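Local coordinates for protein Pre-mRNA-splicing factor SAD1 (Saccharomyces cerevisiae, PDB 4MSX) that promotes assembly of newly synthesised U4 snRNA into the U4/U6 snRNP and is required for pre-mRNA splicing, although it is a catalytically inactive relative of the ubiquitin-specific proteases, at residues A[324-336]-A[389-401]. Sequence-based numbering, arbitrary orientation.
Sequences TLDLPEFSPFEDG and PVKNRNQTLVEFS. With ACT (acetate ion), chain C.
Two loops of the USP domain pack together here, tied by one hydrogen bond from the side chain of Asn394, which also forms an Asx turn in its own loop. Phe330 and Leu327 pack against that side chain. The 327-333 loop follows strand 323-325 of the mixed sheet; the 392-396 loop leads into strand 397-399, which pairs with strand 344-346. The contact lies away from the zinc site. The Asn394 amide uses both ends. Asn394 OD1 accepts from Thr396 N (3.0 Å), which closes the turn, and from Thr396 OG1 (2.6 Å). These two bonds fix the amide's rotation. Asn394 ND2 then donates to Pro328 O across the loops (2.8 Å), in the amide plane but from above the carbonyl plane. ND2 also donates to an acetate, probably from the crystallisation liquor. A water bridges Glu329 O and Thr396 OG1. Arg381 donates to the backbone oxygens of Asn394 and Thr396. Leu327 CD2 meets Val398 CG2 (3.7 Å), and Pro332 CG lies against Asn392 O and OD1. The Phe330 side chain, with CG anti to the backbone N (chi1 178°), lays its ring along the 393-395 backbone. Gln395 N sits 3.4 Å above the Phe330 ring plane, over its centre.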
ATOM      1  N   THR A 324       9.720  17.594  -1.891  1.00 24.25           N
ATOM      2  CA  THR A 324      10.882  17.133  -2.644  1.00 23.49           C
ATOM      3  C   THR A 324      12.108  17.849  -2.128  1.00 32.69           C
ATOM      4  O   THR A 324      12.100  19.051  -2.009  1.00 29.49           O
ATOM      5  CB  THR A 324      10.739  17.383  -4.164  1.00 31.32           C
ATOM      6  OG1 THR A 324       9.743  16.482  -4.677  1.00 28.70           O
ATOM      7  CG2 THR A 324      12.106  17.114  -4.903  1.00 32.07           C
ATOM      8  N   LEU A 325      13.121  17.073  -1.787  1.00 27.91           N
ATOM      9  CA  LEU A 325      14.408  17.592  -1.320  1.00 34.08           C
ATOM     10  C   LEU A 325      15.407  17.374  -2.472  1.00 37.36           C
ATOM     11  O   LEU A 325      15.617  16.255  -2.917  1.00 29.72           O
ATOM     12  CB  LEU A 325      14.854  16.821  -0.078  1.00 31.17           C
ATOM     13  CG  LEU A 325      13.872  16.915   1.109  1.00 34.76           C
ATOM     14  CD1 LEU A 325      14.339  16.145   2.347  1.00 35.25           C
ATOM     15  CD2 LEU A 325      13.572  18.398   1.456  1.00 32.24           C
ATOM     16  N   ASP A 326      15.953  18.451  -3.012  1.00 34.61           N
ATOM     17  CA  ASP A 326      16.928  18.346  -4.098  1.00 35.77           C
ATOM     18  C   ASP A 326      18.299  17.934  -3.560  1.00 31.75           C
ATOM     19  O   ASP A 326      18.714  18.416  -2.557  1.00 35.24           O
ATOM     20  CB  ASP A 326      17.048  19.683  -4.828  1.00 45.25           C
ATOM     21  CG  ASP A 326      15.781  20.045  -5.614  1.00 58.33           C
ATOM     22  OD1 ASP A 326      15.235  19.176  -6.358  1.00 53.56           O
ATOM     23  OD2 ASP A 326      15.315  21.198  -5.450  1.00 74.76           O
ATOM     24  N   LEU A 327      19.013  17.081  -4.279  1.00 31.94           N
ATOM     25  CA  LEU A 327      20.277  16.590  -3.809  1.00 27.02           C
ATOM     26  C   LEU A 327      21.404  17.396  -4.472  1.00 34.30           C
ATOM     27  O   LEU A 327      21.244  17.938  -5.559  1.00 33.27           O
ATOM     28  CB  LEU A 327      20.443  15.128  -4.190  1.00 29.91           C
ATOM     29  CG  LEU A 327      19.331  14.251  -3.517  1.00 31.22           C
ATOM     30  CD1 LEU A 327      19.370  12.849  -4.128  1.00 28.66           C
ATOM     31  CD2 LEU A 327      19.473  14.204  -2.003  1.00 31.87           C
ATOM     32  N   PRO A 328      22.556  17.434  -3.832  1.00 34.48           N
ATOM     33  CA  PRO A 328      23.636  18.194  -4.476  1.00 35.29           C
ATOM     34  C   PRO A 328      24.014  17.596  -5.848  1.00 42.71           C
ATOM     35  O   PRO A 328      23.880  16.373  -6.069  1.00 34.29           O
ATOM     36  CB  PRO A 328      24.781  18.123  -3.450  1.00 38.71           C
ATOM     37  CG  PRO A 328      24.445  17.030  -2.510  1.00 41.81           C
ATOM     38  CD  PRO A 328      22.941  16.828  -2.545  1.00 37.33           C
ATOM     39  N   GLU A 329      24.483  18.445  -6.773  1.00 39.63           N
ATOM     40  CA  GLU A 329      24.845  17.992  -8.123  1.00 39.60           C
ATOM     41  C   GLU A 329      25.721  16.731  -8.102  1.00 37.87           C
ATOM     42  O   GLU A 329      26.592  16.579  -7.261  1.00 36.61           O
ATOM     43  CB  GLU A 329      25.555  19.110  -8.907  1.00 53.50           C
ATOM     44  CG  GLU A 329      25.220  19.042 -10.389  1.00 74.78           C
ATOM     45  CD  GLU A 329      25.924  20.109 -11.206  1.00105.49           C
ATOM     46  OE1 GLU A 329      26.247  21.183 -10.647  1.00104.69           O
ATOM     47  OE2 GLU A 329      26.158  19.869 -12.412  1.00108.14           O
ATOM     48  N   PHE A 330      25.429  15.790  -8.992  1.00 41.74           N
ATOM     49  CA  PHE A 330      26.074  14.480  -8.920  1.00 44.01           C
ATOM     50  C   PHE A 330      26.552  14.098 -10.303  1.00 41.48           C
ATOM     51  O   PHE A 330      25.791  14.187 -11.290  1.00 41.41           O
ATOM     52  CB  PHE A 330      25.083  13.407  -8.417  1.00 39.07           C
ATOM     53  CG  PHE A 330      25.665  11.995  -8.356  1.00 33.89           C
ATOM     54  CD1 PHE A 330      26.391  11.597  -7.238  1.00 34.63           C
ATOM     55  CD2 PHE A 330      25.488  11.085  -9.412  1.00 33.87           C
ATOM     56  CE1 PHE A 330      26.940  10.315  -7.172  1.00 38.12           C
ATOM     57  CE2 PHE A 330      26.024   9.777  -9.344  1.00 36.11           C
ATOM     58  CZ  PHE A 330      26.759   9.410  -8.218  1.00 33.31           C
ATOM     59  N   SER A 331      27.790  13.630 -10.387  1.00 41.97           N
ATOM     60  CA  SER A 331      28.309  13.153 -11.676  1.00 41.16           C
ATOM     61  C   SER A 331      28.284  11.625 -11.732  1.00 40.96           C
ATOM     62  O   SER A 331      28.974  10.957 -10.961  1.00 44.48           O
ATOM     63  CB  SER A 331      29.754  13.627 -11.944  1.00 47.10           C
ATOM     64  OG  SER A 331      30.215  12.921 -13.108  1.00 46.14           O
ATOM     65  N   PRO A 332      27.521  11.063 -12.672  1.00 37.59           N
ATOM     66  CA  PRO A 332      27.492   9.591 -12.715  1.00 43.01           C
ATOM     67  C   PRO A 332      28.811   8.961 -13.178  1.00 50.45           C
ATOM     68  O   PRO A 332      28.957   7.752 -13.009  1.00 45.46           O
ATOM     69  CB  PRO A 332      26.373   9.274 -13.729  1.00 47.03           C
ATOM     70  CG  PRO A 332      25.623  10.584 -13.942  1.00 50.93           C
ATOM     71  CD  PRO A 332      26.643  11.680 -13.682  1.00 43.14           C
ATOM     72  N   PHE A 333      29.764   9.760 -13.679  1.00 47.11           N
ATOM     73  CA  PHE A 333      30.974   9.202 -14.273  0.52 49.76           C
ATOM     74  C   PHE A 333      32.126   9.057 -13.258  1.00 55.42           C
ATOM     75  O   PHE A 333      33.093   8.325 -13.499  1.00 59.07           O
ATOM     76  CB  PHE A 333      31.321  10.057 -15.504  0.52 46.98           C
ATOM     77  CG  PHE A 333      30.094  10.415 -16.320  0.52 45.30           C
ATOM     78  CD1 PHE A 333      29.444   9.443 -17.081  0.52 49.36           C
ATOM     79  CD2 PHE A 333      29.542  11.689 -16.257  0.52 48.55           C
ATOM     80  CE1 PHE A 333      28.300   9.746 -17.800  0.52 50.25           C
ATOM     81  CE2 PHE A 333      28.400  12.000 -16.973  0.52 48.56           C
ATOM     82  CZ  PHE A 333      27.775  11.025 -17.745  0.52 52.93           C
ATOM     83  N   GLU A 334      32.018   9.738 -12.128  1.00 50.07           N
ATOM     84  CA  GLU A 334      33.004   9.603 -11.068  1.00 48.77           C
ATOM     85  C   GLU A 334      32.838   8.233 -10.405  1.00 57.04           C
ATOM     86  O   GLU A 334      31.727   7.795 -10.089  1.00 67.24           O
ATOM     87  CB  GLU A 334      32.818  10.693 -10.018  1.00 53.33           C
ATOM     88  CG  GLU A 334      32.715  12.090 -10.603  1.00 65.72           C
ATOM     89  CD  GLU A 334      33.989  12.508 -11.325  1.00 90.04           C
ATOM     90  OE1 GLU A 334      35.068  12.472 -10.687  1.00 94.72           O
ATOM     91  OE2 GLU A 334      33.908  12.858 -12.532  1.00 88.80           O
ATOM     92  N   ASP A 335      33.949   7.555 -10.203  1.00 52.95           N
ATOM     93  CA  ASP A 335      33.961   6.237  -9.593  1.00 54.31           C
ATOM     94  C   ASP A 335      34.897   6.367  -8.423  1.00 57.04           C
ATOM     95  O   ASP A 335      35.718   7.290  -8.383  1.00 52.41           O
ATOM     96  CB  ASP A 335      34.530   5.207 -10.570  1.00 63.60           C
ATOM     97  CG  ASP A 335      33.492   4.681 -11.525  1.00 79.63           C
ATOM     98  OD1 ASP A 335      32.348   4.426 -11.077  1.00 78.99           O
ATOM     99  OD2 ASP A 335      33.816   4.531 -12.721  1.00 82.11           O
ATOM    100  N   GLY A 336      34.783   5.454  -7.476  1.00 51.56           N
ATOM    101  CA  GLY A 336      35.675   5.451  -6.329  1.00 51.57           C
ATOM    102  C   GLY A 336      35.663   4.066  -5.713  1.00 57.97           C
ATOM    103  O   GLY A 336      34.860   3.196  -6.127  1.00 44.53           O
ATOM    104  N   PRO A 389      17.689   8.001 -17.638  1.00 41.93           N
ATOM    105  CA  PRO A 389      17.445   8.598 -16.301  1.00 39.76           C
ATOM    106  C   PRO A 389      17.801   7.686 -15.108  1.00 32.55           C
ATOM    107  O   PRO A 389      18.249   8.177 -14.040  1.00 35.76           O
ATOM    108  CB  PRO A 389      15.927   8.853 -16.281  1.00 47.47           C
ATOM    109  CG  PRO A 389      15.395   8.489 -17.634  1.00 47.98           C
ATOM    110  CD  PRO A 389      16.459   7.799 -18.429  1.00 47.11           C
ATOM    111  N   VAL A 390      17.553   6.384 -15.225  1.00 35.99           N
ATOM    112  CA  VAL A 390      17.837   5.500 -14.104  1.00 34.41           C
ATOM    113  C   VAL A 390      19.330   5.351 -13.939  1.00 35.78           C
ATOM    114  O   VAL A 390      19.891   5.651 -12.874  1.00 33.49           O
ATOM    115  CB  VAL A 390      17.134   4.124 -14.250  1.00 41.01           C
ATOM    116  CG1 VAL A 390      17.393   3.235 -13.025  1.00 37.24           C
ATOM    117  CG2 VAL A 390      15.627   4.329 -14.424  1.00 43.19           C
ATOM    118  N   LYS A 391      20.013   4.938 -14.999  1.00 37.87           N
ATOM    119  CA  LYS A 391      21.476   4.796 -14.911  1.00 35.36           C
ATOM    120  C   LYS A 391      22.187   6.068 -14.441  1.00 30.29           C
ATOM    121  O   LYS A 391      23.163   6.013 -13.691  1.00 34.72           O
ATOM    122  CB  LYS A 391      22.049   4.434 -16.292  1.00 45.33           C
ATOM    123  CG  LYS A 391      23.517   4.113 -16.257  1.00 44.86           C
ATOM    124  CD  LYS A 391      23.935   3.468 -17.604  1.00 63.73           C
ATOM    125  CE  LYS A 391      25.332   2.834 -17.526  1.00 74.36           C
ATOM    126  NZ  LYS A 391      25.666   1.985 -18.732  1.00 76.61           N
ATOM    127  N   ASN A 392      21.723   7.223 -14.936  1.00 29.02           N
ATOM    128  CA  ASN A 392      22.353   8.499 -14.621  1.00 34.66           C
ATOM    129  C   ASN A 392      21.783   9.209 -13.382  1.00 36.96           C
ATOM    130  O   ASN A 392      21.987  10.411 -13.200  1.00 29.08           O
ATOM    131  CB  ASN A 392      22.239   9.404 -15.851  1.00 35.47           C
ATOM    132  CG  ASN A 392      23.112   8.888 -16.980  1.00 39.47           C
ATOM    133  OD1 ASN A 392      24.247   8.508 -16.723  1.00 40.94           O
ATOM    134  ND2 ASN A 392      22.546   8.739 -18.166  1.00 39.54           N
ATOM    135  N   ARG A 393      21.082   8.456 -12.539  1.00 31.78           N
ATOM    136  CA  ARG A 393      20.405   9.042 -11.372  0.87 31.74           C
ATOM    137  C   ARG A 393      21.402   9.570 -10.327  1.00 34.55           C
ATOM    138  O   ARG A 393      22.583   9.184 -10.290  1.00 30.34           O
ATOM    139  CB  ARG A 393      19.507   7.991 -10.689  0.87 31.58           C
ATOM    140  CG  ARG A 393      20.304   6.958  -9.909  0.87 32.67           C
ATOM    141  CD  ARG A 393      19.416   5.728  -9.508  0.87 31.28           C
ATOM    142  NE  ARG A 393      20.196   4.722  -8.789  0.87 30.40           N
ATOM    143  CZ  ARG A 393      21.011   3.851  -9.387  0.87 37.98           C
ATOM    144  NH1 ARG A 393      21.143   3.831 -10.729  0.87 36.29           N
ATOM    145  NH2 ARG A 393      21.669   2.987  -8.649  0.87 39.65           N
ATOM    146  N   ASN A 394      20.912  10.460  -9.466  1.00 27.70           N
ATOM    147  CA  ASN A 394      21.763  11.068  -8.453  1.00 27.19           C
ATOM    148  C   ASN A 394      21.961  10.081  -7.292  1.00 34.64           C
ATOM    149  O   ASN A 394      21.020   9.825  -6.497  1.00 29.78           O
ATOM    150  CB  ASN A 394      21.128  12.383  -7.971  1.00 30.55           C
ATOM    151  CG  ASN A 394      22.036  13.165  -7.035  1.00 32.61           C
ATOM    152  OD1 ASN A 394      22.677  12.588  -6.175  1.00 29.97           O
ATOM    153  ND2 ASN A 394      22.093  14.478  -7.218  1.00 30.36           N
ATOM    154  N   GLN A 395      23.169   9.521  -7.167  1.00 31.67           N
ATOM    155  CA  GLN A 395      23.400   8.501  -6.139  1.00 27.83           C
ATOM    156  C   GLN A 395      24.082   9.016  -4.866  1.00 34.37           C
ATOM    157  O   GLN A 395      24.707   8.239  -4.139  1.00 31.81           O
ATOM    158  CB  GLN A 395      24.171   7.317  -6.710  1.00 29.95           C
ATOM    159  CG  GLN A 395      23.467   6.698  -7.906  1.00 33.45           C
ATOM    160  CD  GLN A 395      24.156   5.409  -8.339  1.00 38.70           C
ATOM    161  OE1 GLN A 395      24.372   4.526  -7.514  1.00 37.68           O
ATOM    162  NE2 GLN A 395      24.569   5.334  -9.619  1.00 39.20           N
ATOM    163  N   THR A 396      23.897  10.305  -4.572  1.00 28.78           N
ATOM    164  CA  THR A 396      24.432  10.896  -3.342  1.00 30.87           C
ATOM    165  C   THR A 396      23.933  10.090  -2.156  1.00 38.70           C
ATOM    166  O   THR A 396      22.731   9.751  -2.060  1.00 31.89           O
ATOM    167  CB  THR A 396      24.023  12.386  -3.192  1.00 35.11           C
ATOM    168  OG1 THR A 396      24.463  13.130  -4.338  1.00 30.90           O
ATOM    169  CG2 THR A 396      24.596  12.995  -1.946  1.00 35.93           C
ATOM    170  N   LEU A 397      24.840   9.767  -1.241  1.00 28.16           N
ATOM    171  CA  LEU A 397      24.469   9.023  -0.054  1.00 29.90           C
ATOM    172  C   LEU A 397      23.801   9.921   0.968  1.00 36.54           C
ATOM    173  O   LEU A 397      24.439  10.798   1.575  1.00 34.56           O
ATOM    174  CB  LEU A 397      25.676   8.309   0.539  1.00 33.60           C
ATOM    175  CG  LEU A 397      25.378   7.510   1.816  1.00 35.96           C
ATOM    176  CD1 LEU A 397      24.341   6.458   1.516  1.00 35.42           C
ATOM    177  CD2 LEU A 397      26.697   6.870   2.283  1.00 40.66           C
ATOM    178  N   VAL A 398      22.499   9.706   1.167  1.00 32.16           N
ATOM    179  CA  VAL A 398      21.743  10.506   2.125  1.00 27.74           C
ATOM    180  C   VAL A 398      21.758   9.858   3.513  1.00 33.11           C
ATOM    181  O   VAL A 398      21.245   8.731   3.730  1.00 31.82           O
ATOM    182  CB  VAL A 398      20.226  10.730   1.675  1.00 29.46           C
ATOM    183  CG1 VAL A 398      19.488  11.530   2.737  1.00 32.53           C
ATOM    184  CG2 VAL A 398      20.153  11.440   0.354  1.00 32.35           C
ATOM    185  N   GLU A 399      22.356  10.575   4.457  1.00 28.83           N
ATOM    186  CA  GLU A 399      22.503  10.085   5.824  1.00 35.41           C
ATOM    187  C   GLU A 399      21.372  10.548   6.734  1.00 30.76           C
ATOM    188  O   GLU A 399      21.035  11.724   6.758  1.00 35.31           O
ATOM    189  CB  GLU A 399      23.879  10.526   6.360  1.00 36.59           C
ATOM    190  CG  GLU A 399      24.934   9.828   5.472  1.00 42.31           C
ATOM    191  CD  GLU A 399      26.338  10.356   5.576  1.00 51.43           C
ATOM    192  OE1 GLU A 399      27.198   9.762   4.874  1.00 56.83           O
ATOM    193  OE2 GLU A 399      26.584  11.333   6.318  1.00 47.83           O
ATOM    194  N   PHE A 400      20.801   9.620   7.492  1.00 27.37           N
ATOM    195  CA  PHE A 400      19.721   9.960   8.391  1.00 31.07           C
ATOM    196  C   PHE A 400      19.708   8.914   9.503  1.00 29.99           C
ATOM    197  O   PHE A 400      20.217   7.807   9.323  1.00 37.40           O
ATOM    198  CB  PHE A 400      18.368   9.973   7.652  1.00 31.24           C
ATOM    199  CG  PHE A 400      18.043   8.644   6.965  1.00 28.25           C
ATOM    200  CD1 PHE A 400      17.443   7.637   7.676  1.00 30.30           C
ATOM    201  CD2 PHE A 400      18.365   8.443   5.629  1.00 32.32           C
ATOM    202  CE1 PHE A 400      17.103   6.398   7.042  1.00 29.47           C
ATOM    203  CE2 PHE A 400      18.065   7.220   4.972  1.00 29.16           C
ATOM    204  CZ  PHE A 400      17.423   6.192   5.716  1.00 28.84           C
ATOM    205  N   SER A 401      19.121   9.271  10.625  1.00 33.63           N
ATOM    206  CA  SER A 401      18.926   8.337  11.735  1.00 40.00           C
ATOM    207  C   SER A 401      17.441   8.234  11.929  1.00 42.81           C
ATOM    208  O   SER A 401      16.672   8.468  10.989  1.00 41.56           O
ATOM    209  CB  SER A 401      19.601   8.866  13.021  1.00 43.62           C
ATOM    210  OG  SER A 401      18.952  10.054  13.480  1.00 46.16           O
TER
HETATM  211  C   ACT C 502      19.478  14.751 -10.329  1.00 53.17           C
HETATM  212  O   ACT C 502      18.234  15.016 -10.373  1.00 52.01           O
HETATM  213  OXT ACT C 502      20.238  15.414  -9.501  1.00 51.38           O
HETATM  214  CH3 ACT C 502      19.988  13.655 -11.240  1.00 37.80           C
HETATM  215  O   HOH W   1      26.527  15.006  -4.906  1.00 43.99           O